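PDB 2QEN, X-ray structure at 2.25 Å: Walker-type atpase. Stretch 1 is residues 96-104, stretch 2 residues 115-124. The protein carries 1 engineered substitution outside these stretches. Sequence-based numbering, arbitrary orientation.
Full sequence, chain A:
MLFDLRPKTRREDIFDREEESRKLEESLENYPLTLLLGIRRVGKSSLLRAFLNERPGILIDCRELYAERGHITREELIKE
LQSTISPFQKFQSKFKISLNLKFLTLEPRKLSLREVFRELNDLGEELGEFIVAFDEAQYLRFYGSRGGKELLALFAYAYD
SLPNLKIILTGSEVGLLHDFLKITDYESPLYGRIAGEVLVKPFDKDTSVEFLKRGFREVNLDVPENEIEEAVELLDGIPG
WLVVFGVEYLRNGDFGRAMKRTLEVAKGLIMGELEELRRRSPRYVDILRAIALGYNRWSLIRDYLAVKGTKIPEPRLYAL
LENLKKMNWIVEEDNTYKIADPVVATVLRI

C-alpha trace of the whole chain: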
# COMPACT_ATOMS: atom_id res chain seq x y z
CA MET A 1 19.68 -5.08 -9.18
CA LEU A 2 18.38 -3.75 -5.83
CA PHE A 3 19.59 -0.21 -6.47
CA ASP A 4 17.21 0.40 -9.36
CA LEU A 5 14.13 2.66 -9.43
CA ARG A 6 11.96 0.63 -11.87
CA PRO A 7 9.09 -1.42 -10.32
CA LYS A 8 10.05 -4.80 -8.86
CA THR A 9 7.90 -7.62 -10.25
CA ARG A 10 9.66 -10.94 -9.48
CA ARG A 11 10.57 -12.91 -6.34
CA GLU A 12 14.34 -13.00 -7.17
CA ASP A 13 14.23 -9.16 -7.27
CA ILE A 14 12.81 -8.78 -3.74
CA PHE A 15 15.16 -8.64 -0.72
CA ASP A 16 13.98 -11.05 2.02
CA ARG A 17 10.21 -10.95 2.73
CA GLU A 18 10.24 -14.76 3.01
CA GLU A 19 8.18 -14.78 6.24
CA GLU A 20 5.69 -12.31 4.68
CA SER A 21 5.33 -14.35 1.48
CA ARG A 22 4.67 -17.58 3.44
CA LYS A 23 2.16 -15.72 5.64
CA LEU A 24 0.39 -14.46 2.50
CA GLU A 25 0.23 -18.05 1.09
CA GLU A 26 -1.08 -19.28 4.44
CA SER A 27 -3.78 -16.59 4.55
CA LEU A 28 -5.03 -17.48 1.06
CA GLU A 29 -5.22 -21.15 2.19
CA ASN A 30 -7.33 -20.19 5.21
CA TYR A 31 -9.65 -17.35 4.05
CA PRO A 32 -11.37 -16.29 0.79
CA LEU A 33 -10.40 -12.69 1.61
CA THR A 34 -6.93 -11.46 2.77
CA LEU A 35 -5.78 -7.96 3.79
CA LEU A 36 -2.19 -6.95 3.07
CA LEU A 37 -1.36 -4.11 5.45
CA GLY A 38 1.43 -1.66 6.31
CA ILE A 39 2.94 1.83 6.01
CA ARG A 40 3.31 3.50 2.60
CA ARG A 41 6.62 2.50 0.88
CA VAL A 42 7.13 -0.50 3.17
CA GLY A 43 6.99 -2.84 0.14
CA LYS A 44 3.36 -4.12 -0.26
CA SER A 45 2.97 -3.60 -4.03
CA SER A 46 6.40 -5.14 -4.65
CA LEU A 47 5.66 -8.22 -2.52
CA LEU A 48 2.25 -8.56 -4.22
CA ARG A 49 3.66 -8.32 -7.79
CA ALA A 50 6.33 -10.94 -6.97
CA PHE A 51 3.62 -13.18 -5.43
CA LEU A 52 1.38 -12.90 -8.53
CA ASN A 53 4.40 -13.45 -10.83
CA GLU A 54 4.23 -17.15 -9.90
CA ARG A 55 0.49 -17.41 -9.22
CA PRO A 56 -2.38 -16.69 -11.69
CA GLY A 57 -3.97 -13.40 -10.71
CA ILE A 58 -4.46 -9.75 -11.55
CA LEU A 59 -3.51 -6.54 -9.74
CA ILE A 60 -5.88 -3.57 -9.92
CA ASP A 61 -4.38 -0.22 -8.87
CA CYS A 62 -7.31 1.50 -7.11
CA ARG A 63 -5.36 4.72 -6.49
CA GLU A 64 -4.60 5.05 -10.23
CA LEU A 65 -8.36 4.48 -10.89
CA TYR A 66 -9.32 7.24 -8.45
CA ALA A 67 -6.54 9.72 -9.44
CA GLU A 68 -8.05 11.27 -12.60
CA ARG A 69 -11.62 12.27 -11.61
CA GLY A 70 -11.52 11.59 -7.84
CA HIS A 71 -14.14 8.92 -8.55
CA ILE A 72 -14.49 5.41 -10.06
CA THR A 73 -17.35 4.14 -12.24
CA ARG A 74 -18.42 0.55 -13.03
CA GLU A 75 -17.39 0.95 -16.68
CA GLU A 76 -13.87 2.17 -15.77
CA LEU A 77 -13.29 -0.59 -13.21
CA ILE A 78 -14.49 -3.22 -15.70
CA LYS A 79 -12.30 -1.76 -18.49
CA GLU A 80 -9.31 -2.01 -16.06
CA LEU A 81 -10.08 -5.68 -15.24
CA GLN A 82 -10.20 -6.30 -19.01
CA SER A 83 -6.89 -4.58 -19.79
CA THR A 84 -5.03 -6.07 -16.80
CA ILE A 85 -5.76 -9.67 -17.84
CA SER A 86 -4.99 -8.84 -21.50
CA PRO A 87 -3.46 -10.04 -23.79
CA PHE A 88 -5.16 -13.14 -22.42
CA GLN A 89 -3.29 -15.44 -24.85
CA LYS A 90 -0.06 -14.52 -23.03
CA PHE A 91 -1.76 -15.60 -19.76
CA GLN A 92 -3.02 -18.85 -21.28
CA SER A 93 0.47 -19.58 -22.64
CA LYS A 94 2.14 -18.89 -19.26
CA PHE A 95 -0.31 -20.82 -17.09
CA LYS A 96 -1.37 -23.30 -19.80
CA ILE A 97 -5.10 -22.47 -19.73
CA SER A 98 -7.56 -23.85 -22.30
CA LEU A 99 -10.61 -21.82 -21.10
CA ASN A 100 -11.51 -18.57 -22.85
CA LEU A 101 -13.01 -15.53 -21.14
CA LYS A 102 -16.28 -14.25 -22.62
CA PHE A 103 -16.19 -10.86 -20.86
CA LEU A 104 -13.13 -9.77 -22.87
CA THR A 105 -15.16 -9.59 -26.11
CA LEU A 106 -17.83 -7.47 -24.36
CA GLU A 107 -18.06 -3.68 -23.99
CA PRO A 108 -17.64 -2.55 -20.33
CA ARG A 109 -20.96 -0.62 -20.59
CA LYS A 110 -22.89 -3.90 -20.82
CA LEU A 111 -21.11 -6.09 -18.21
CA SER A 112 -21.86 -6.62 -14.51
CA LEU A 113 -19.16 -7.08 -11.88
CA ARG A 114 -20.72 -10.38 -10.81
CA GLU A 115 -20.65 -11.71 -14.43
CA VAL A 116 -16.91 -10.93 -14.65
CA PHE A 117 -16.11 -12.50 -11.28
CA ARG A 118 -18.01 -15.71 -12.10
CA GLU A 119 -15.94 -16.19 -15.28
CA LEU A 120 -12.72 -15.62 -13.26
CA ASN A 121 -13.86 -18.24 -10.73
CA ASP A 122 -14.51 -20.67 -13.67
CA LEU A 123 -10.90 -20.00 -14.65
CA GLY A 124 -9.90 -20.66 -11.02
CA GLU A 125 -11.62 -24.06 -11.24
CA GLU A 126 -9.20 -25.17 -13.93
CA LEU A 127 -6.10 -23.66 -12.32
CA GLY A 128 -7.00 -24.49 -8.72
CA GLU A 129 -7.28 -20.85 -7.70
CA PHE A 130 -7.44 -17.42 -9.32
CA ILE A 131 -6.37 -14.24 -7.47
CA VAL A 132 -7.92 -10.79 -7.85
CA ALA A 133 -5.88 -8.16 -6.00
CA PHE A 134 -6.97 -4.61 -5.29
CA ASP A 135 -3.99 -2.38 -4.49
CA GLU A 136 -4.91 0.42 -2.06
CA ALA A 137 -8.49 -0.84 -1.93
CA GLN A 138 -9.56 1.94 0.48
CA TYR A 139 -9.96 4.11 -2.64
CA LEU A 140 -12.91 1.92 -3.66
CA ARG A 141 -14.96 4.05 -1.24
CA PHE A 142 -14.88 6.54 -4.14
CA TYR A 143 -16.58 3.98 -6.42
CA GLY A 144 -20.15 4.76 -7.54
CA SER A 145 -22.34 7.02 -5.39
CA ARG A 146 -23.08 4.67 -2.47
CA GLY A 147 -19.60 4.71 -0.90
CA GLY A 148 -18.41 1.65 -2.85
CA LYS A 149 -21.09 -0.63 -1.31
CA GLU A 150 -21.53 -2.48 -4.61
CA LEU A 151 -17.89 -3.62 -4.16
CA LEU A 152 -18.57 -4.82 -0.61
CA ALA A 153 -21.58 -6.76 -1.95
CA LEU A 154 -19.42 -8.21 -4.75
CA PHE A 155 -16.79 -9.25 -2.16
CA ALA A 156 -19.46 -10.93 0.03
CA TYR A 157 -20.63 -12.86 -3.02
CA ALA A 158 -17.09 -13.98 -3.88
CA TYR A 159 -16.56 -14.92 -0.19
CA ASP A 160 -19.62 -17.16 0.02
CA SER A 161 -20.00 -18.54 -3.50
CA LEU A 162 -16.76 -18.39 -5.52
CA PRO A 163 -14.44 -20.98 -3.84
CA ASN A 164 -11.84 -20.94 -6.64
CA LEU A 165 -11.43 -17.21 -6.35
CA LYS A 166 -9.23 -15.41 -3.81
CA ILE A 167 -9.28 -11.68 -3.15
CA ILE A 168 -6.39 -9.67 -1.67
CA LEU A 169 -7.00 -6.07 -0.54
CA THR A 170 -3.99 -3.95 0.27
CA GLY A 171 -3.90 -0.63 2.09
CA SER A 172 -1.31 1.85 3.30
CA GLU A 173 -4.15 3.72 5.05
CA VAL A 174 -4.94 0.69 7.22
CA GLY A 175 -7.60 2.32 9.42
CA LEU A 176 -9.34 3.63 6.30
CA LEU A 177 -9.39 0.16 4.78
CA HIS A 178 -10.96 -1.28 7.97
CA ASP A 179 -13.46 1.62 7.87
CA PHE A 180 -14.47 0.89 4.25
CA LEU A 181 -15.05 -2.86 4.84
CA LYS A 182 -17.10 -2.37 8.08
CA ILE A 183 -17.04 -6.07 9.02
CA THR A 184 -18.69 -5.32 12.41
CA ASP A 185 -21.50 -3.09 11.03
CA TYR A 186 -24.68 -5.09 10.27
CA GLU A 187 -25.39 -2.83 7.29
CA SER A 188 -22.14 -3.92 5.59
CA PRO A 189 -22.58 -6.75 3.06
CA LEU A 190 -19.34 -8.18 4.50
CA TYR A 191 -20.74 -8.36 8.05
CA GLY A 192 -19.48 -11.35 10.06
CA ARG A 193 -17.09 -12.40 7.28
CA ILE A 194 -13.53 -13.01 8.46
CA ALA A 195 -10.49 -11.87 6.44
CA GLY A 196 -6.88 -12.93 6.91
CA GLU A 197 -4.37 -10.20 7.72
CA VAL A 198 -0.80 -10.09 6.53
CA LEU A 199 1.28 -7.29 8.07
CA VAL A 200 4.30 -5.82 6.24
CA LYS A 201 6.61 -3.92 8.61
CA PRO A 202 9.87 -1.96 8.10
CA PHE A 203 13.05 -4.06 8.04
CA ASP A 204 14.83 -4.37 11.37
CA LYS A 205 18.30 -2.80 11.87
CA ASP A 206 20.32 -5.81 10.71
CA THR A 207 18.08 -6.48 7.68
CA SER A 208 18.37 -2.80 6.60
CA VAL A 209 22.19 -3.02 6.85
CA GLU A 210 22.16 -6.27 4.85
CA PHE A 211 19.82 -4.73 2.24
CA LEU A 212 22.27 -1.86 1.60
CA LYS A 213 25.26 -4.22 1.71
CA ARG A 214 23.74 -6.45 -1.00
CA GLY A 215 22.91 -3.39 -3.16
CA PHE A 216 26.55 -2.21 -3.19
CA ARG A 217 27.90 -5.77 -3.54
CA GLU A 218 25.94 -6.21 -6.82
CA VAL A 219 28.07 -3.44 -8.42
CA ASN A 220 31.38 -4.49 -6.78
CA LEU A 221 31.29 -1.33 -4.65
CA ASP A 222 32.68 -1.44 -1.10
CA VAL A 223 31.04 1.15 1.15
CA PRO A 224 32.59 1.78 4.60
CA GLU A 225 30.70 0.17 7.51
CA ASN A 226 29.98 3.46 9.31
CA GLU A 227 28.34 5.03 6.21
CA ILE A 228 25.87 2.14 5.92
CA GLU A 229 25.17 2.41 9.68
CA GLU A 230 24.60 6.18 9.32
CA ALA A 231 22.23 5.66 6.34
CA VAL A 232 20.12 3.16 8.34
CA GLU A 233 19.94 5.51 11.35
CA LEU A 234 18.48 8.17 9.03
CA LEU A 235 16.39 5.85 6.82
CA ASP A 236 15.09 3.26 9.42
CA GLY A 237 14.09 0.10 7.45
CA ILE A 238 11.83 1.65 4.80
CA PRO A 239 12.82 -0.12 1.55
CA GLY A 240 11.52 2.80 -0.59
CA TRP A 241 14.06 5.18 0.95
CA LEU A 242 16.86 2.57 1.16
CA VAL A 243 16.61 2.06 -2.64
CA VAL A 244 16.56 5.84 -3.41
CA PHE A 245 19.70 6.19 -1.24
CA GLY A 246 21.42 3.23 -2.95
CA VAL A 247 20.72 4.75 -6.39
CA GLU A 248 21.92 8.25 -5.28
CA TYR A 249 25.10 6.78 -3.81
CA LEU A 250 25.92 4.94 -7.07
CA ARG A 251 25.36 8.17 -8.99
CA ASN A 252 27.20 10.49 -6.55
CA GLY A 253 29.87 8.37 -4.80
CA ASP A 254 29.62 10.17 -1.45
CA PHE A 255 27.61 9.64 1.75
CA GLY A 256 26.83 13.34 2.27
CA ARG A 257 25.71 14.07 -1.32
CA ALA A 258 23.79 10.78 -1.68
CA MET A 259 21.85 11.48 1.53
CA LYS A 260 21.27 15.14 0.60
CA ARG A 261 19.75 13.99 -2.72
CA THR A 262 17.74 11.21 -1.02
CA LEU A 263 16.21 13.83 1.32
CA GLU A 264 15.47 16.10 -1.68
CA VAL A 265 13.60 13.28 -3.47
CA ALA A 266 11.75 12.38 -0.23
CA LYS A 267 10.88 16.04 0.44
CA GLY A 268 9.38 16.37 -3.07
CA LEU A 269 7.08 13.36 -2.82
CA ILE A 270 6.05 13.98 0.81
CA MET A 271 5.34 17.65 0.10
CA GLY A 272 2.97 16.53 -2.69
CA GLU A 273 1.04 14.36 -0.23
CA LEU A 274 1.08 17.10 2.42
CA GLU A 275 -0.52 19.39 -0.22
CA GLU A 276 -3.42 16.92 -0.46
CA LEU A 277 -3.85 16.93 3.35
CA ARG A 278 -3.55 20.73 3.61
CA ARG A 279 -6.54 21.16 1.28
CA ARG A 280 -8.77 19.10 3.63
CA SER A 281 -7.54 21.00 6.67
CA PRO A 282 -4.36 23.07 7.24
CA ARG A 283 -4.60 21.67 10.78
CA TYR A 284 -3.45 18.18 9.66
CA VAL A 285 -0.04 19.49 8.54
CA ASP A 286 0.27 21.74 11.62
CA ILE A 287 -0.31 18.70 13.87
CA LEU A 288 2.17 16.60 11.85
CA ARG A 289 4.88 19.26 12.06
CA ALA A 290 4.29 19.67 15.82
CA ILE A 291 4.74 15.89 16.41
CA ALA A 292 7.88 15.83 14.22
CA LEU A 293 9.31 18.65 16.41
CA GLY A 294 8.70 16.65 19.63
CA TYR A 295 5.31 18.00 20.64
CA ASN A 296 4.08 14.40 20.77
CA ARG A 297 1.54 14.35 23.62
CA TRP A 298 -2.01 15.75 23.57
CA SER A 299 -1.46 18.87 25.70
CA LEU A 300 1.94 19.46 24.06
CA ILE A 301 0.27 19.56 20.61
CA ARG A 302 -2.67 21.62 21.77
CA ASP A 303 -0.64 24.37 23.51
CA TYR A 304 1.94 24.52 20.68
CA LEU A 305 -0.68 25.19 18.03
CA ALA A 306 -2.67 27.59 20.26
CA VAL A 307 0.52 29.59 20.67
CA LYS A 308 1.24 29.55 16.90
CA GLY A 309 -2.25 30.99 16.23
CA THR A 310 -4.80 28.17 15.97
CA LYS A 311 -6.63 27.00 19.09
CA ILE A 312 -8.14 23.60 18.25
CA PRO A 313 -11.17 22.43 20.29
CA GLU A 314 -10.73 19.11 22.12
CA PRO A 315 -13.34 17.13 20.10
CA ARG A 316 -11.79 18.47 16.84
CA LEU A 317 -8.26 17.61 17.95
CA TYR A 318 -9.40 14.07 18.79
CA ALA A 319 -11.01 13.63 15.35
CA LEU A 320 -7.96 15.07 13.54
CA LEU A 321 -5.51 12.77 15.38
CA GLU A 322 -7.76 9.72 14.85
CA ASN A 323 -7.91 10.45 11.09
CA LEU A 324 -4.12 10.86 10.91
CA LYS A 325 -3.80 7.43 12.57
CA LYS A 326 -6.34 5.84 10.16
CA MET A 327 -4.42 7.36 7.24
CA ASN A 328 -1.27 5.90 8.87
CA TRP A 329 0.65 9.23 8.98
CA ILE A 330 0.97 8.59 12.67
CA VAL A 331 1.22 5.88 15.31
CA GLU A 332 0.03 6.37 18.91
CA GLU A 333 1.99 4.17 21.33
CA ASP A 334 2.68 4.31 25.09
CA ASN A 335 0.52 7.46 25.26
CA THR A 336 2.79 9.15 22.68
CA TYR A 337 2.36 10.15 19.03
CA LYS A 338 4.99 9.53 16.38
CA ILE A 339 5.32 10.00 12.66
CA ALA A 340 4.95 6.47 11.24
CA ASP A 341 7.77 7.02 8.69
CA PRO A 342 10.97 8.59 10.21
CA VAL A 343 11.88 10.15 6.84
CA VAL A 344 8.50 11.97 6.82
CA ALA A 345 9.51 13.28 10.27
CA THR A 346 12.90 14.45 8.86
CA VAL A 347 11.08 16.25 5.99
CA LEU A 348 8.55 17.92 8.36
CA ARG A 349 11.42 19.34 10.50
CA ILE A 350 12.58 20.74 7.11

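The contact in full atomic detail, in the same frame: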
# COMPACT_ATOMS: atom_id res chain seq x y z
N LYS A 96 -0.85 -22.15 -19.05
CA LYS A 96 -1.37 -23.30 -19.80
C LYS A 96 -2.86 -23.50 -19.55
O LYS A 96 -3.29 -24.54 -19.05
CB LYS A 96 -0.56 -24.57 -19.49
CG LYS A 96 0.92 -24.45 -19.84
CD LYS A 96 1.20 -24.67 -21.33
CE LYS A 96 2.61 -24.21 -21.69
NZ LYS A 96 3.14 -24.82 -22.95
N ILE A 97 -3.65 -22.48 -19.89
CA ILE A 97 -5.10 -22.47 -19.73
C ILE A 97 -5.80 -22.69 -21.08
O ILE A 97 -5.47 -22.03 -22.07
CB ILE A 97 -5.60 -21.13 -19.13
CG1 ILE A 97 -5.01 -20.91 -17.73
CG2 ILE A 97 -7.13 -21.10 -19.06
CD1 ILE A 97 -4.93 -19.45 -17.30
N SER A 98 -6.77 -23.59 -21.10
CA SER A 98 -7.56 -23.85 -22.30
C SER A 98 -8.83 -22.98 -22.38
O SER A 98 -9.23 -22.56 -23.46
CB SER A 98 -7.92 -25.34 -22.40
OG SER A 98 -8.56 -25.78 -21.22
N LEU A 99 -9.44 -22.72 -21.22
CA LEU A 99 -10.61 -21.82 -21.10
C LEU A 99 -10.41 -20.45 -21.73
O LEU A 99 -9.34 -19.85 -21.62
CB LEU A 99 -10.98 -21.62 -19.63
CG LEU A 99 -12.09 -22.40 -18.94
CD1 LEU A 99 -12.58 -21.57 -17.76
CD2 LEU A 99 -13.27 -22.75 -19.86
N ASN A 100 -11.46 -19.95 -22.37
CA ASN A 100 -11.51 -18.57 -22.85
C ASN A 100 -12.43 -17.74 -21.95
O ASN A 100 -13.33 -18.28 -21.30
CB ASN A 100 -12.02 -18.51 -24.29
CG ASN A 100 -11.00 -19.02 -25.31
OD1 ASN A 100 -9.80 -18.74 -25.21
ND2 ASN A 100 -11.48 -19.76 -26.31
N LEU A 101 -12.18 -16.44 -21.91
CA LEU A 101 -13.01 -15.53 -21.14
C LEU A 101 -13.94 -14.74 -22.05
O LEU A 101 -13.48 -13.97 -22.90
CB LEU A 101 -12.15 -14.58 -20.30
CG LEU A 101 -11.45 -15.13 -19.05
CD1 LEU A 101 -10.47 -14.09 -18.50
CD2 LEU A 101 -12.47 -15.52 -17.98
N LYS A 102 -15.25 -14.95 -21.86
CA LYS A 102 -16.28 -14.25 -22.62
C LYS A 102 -16.24 -12.73 -22.42
O LYS A 102 -16.39 -11.97 -23.39
CB LYS A 102 -17.67 -14.80 -22.28
CG LYS A 102 -18.84 -14.11 -22.99
CD LYS A 102 -20.03 -15.03 -23.23
CE LYS A 102 -21.08 -14.33 -24.08
NZ LYS A 102 -22.02 -15.28 -24.78
N PHE A 103 -16.02 -12.28 -21.18
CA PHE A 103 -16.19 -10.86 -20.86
C PHE A 103 -15.20 -9.94 -21.59
O PHE A 103 -15.40 -8.74 -21.67
CB PHE A 103 -16.27 -10.61 -19.34
CG PHE A 103 -14.93 -10.53 -18.65
CD1 PHE A 103 -14.25 -9.31 -18.55
CD2 PHE A 103 -14.36 -11.66 -18.08
CE1 PHE A 103 -13.00 -9.22 -17.91
CE2 PHE A 103 -13.11 -11.59 -17.43
CZ PHE A 103 -12.44 -10.36 -17.35
N LEU A 104 -14.15 -10.53 -22.15
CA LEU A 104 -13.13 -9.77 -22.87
C LEU A 104 -13.59 -9.28 -24.24
O LEU A 104 -13.07 -8.28 -24.74
CB LEU A 104 -11.83 -10.57 -23.02
CG LEU A 104 -11.07 -10.94 -21.75
CD1 LEU A 104 -9.78 -11.64 -22.14
CD2 LEU A 104 -10.79 -9.71 -20.90
N GLU A 115 -20.90 -11.01 -13.16
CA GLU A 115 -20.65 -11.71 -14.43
C GLU A 115 -19.15 -11.96 -14.64
O GLU A 115 -18.73 -13.09 -14.91
CB GLU A 115 -21.18 -10.84 -15.57
CG GLU A 115 -21.50 -11.50 -16.88
CD GLU A 115 -22.19 -10.52 -17.86
OE1 GLU A 115 -22.46 -9.34 -17.49
OE2 GLU A 115 -22.47 -10.94 -19.01
N VAL A 116 -18.36 -10.90 -14.51
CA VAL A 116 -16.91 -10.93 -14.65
C VAL A 116 -16.25 -11.84 -13.61
O VAL A 116 -15.39 -12.66 -13.95
CB VAL A 116 -16.30 -9.49 -14.54
CG1 VAL A 116 -14.75 -9.53 -14.39
CG2 VAL A 116 -16.75 -8.61 -15.73
N PHE A 117 -16.68 -11.71 -12.36
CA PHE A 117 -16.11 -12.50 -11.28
C PHE A 117 -16.42 -13.99 -11.36
O PHE A 117 -15.58 -14.81 -11.02
CB PHE A 117 -16.44 -11.88 -9.91
CG PHE A 117 -15.49 -10.78 -9.50
CD1 PHE A 117 -15.17 -9.73 -10.38
CD2 PHE A 117 -14.87 -10.80 -8.25
CE1 PHE A 117 -14.26 -8.71 -10.01
CE2 PHE A 117 -13.95 -9.78 -7.87
CZ PHE A 117 -13.66 -8.74 -8.76
N ARG A 118 -17.62 -14.32 -11.84
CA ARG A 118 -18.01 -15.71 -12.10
C ARG A 118 -17.13 -16.39 -13.15
O ARG A 118 -16.68 -17.51 -12.95
CB ARG A 118 -19.49 -15.81 -12.51
CG ARG A 118 -20.48 -15.58 -11.37
CD ARG A 118 -21.91 -15.94 -11.78
NE ARG A 118 -22.48 -14.91 -12.65
CZ ARG A 118 -23.40 -14.02 -12.27
NH1 ARG A 118 -23.89 -14.06 -11.03
NH2 ARG A 118 -23.85 -13.12 -13.14
N GLU A 119 -16.89 -15.71 -14.27
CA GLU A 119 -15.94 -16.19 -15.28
C GLU A 119 -14.51 -16.40 -14.74
O GLU A 119 -13.85 -17.37 -15.10
CB GLU A 119 -15.93 -15.26 -16.50
CG GLU A 119 -17.19 -15.34 -17.35
CD GLU A 119 -17.17 -14.37 -18.54
OE1 GLU A 119 -16.12 -14.27 -19.22
OE2 GLU A 119 -18.22 -13.72 -18.80
N LEU A 120 -14.04 -15.50 -13.88
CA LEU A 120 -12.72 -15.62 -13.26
C LEU A 120 -12.63 -16.80 -12.29
O LEU A 120 -11.59 -17.43 -12.18
CB LEU A 120 -12.31 -14.33 -12.55
CG LEU A 120 -12.03 -13.11 -13.43
CD1 LEU A 120 -11.68 -11.91 -12.54
CD2 LEU A 120 -10.93 -13.40 -14.44
N ASN A 121 -13.73 -17.06 -11.58
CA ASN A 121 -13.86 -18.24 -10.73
C ASN A 121 -13.87 -19.56 -11.54
O ASN A 121 -13.29 -20.55 -11.11
CB ASN A 121 -15.12 -18.15 -9.85
CG ASN A 121 -15.24 -19.30 -8.86
OD1 ASN A 121 -14.51 -19.36 -7.88
ND2 ASN A 121 -16.16 -20.23 -9.12
N ASP A 122 -14.54 -19.54 -12.70
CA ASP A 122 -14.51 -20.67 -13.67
C ASP A 122 -13.08 -20.97 -14.11
O ASP A 122 -12.68 -22.12 -14.27
CB ASP A 122 -15.35 -20.36 -14.92
CG ASP A 122 -16.84 -20.33 -14.66
OD1 ASP A 122 -17.28 -20.74 -13.56
OD2 ASP A 122 -17.59 -19.90 -15.57
N LEU A 123 -12.30 -19.90 -14.30
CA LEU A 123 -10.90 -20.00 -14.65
C LEU A 123 -10.11 -20.59 -13.47
O LEU A 123 -9.24 -21.46 -13.65
CB LEU A 123 -10.38 -18.63 -15.09
CG LEU A 123 -8.92 -18.36 -15.47
CD1 LEU A 123 -8.47 -19.34 -16.55
CD2 LEU A 123 -8.77 -16.92 -15.95
N GLY A 124 -10.45 -20.14 -12.26
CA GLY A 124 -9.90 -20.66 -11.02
C GLY A 124 -10.11 -22.16 -10.85
O GLY A 124 -9.25 -22.85 -10.32

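An extended loop lies along one side of a helix, and the fit follows from matching two periodicities. In the loop, alternate residues Ile-97, Leu-99, Leu-101 and Phe-103 bring their side chains to the helix, while Ser-98 and Asn-100 between them make no contact with it. The helix answers with Val-116, Glu-119, Leu-120, Asp-122 and Leu-123, the three- and four-residue spacing that keeps one side of a helix in register. The stretches run in opposite senses: Leu-99 lies by Leu-123, Leu-101 by Glu-119 and Phe-103 by Val-116, with CA atoms 6.3 to 6.7 Å apart. Together they bury 507 Å².

Phe-103 is the largest bump on the loop side. With chi1 at 83° (p), its ring lies against Val-116, whose CG1 sits 3.9 Å from the centroid of the Phe-103 ring and only 12° off the normal, a CH-pi contact over the face. A beta-branched valine suits this place: CG2 of Val-116 also packs 3.8 Å from CD1 of Phe-103, so both methyls meet the ring. Near the plane of the ring, Leu-120 closes the edge, its CD2 lying 4.1 Å from Phe-103 CE2.

That same Leu-120 CD2 is 4.1 Å from Leu-101 CD1, so one methyl rests over the notch where the loop's leucine and phenylalanine meet. Leu-101 starts sideways from its CA, but its m, t rotamer carries the end inward, where CD1 also comes within 4.2 Å of Leu-123 CD2. Leu-123 spreads its branches along the loop: while CD2 meets Leu-101, CD1 presses against Ile-97 CG2 at 3.3 Å, a very tight apolar contact. Leu-99 takes a shallower seat, resting CD1 on the helix backbone 3.5 Å from Asp-122 O, at a more open margin where the aspartate can keep its carboxylate exposed.

The polar element is a single, well-placed carboxylate. Glu-119 points toward the loop and extends through m and t, bringing OE1 to the backbone where the loop turns into helical phi/psi. Phe-103 N donates a hydrogen bond to Glu-119 OE1 at 2.8 Å, with an angle of 151°. Lys-102 N is almost as close to that OE1, at 2.9 Å, but its angle is too poor for a hydrogen bond. The CB of Lys-102 points toward the helix while the rest of its side chain leads away, leaving its amine exposed.

The rule is economical: hydrophobic side chains interlock, and one acid pins the backbone beside the aromatic anchor.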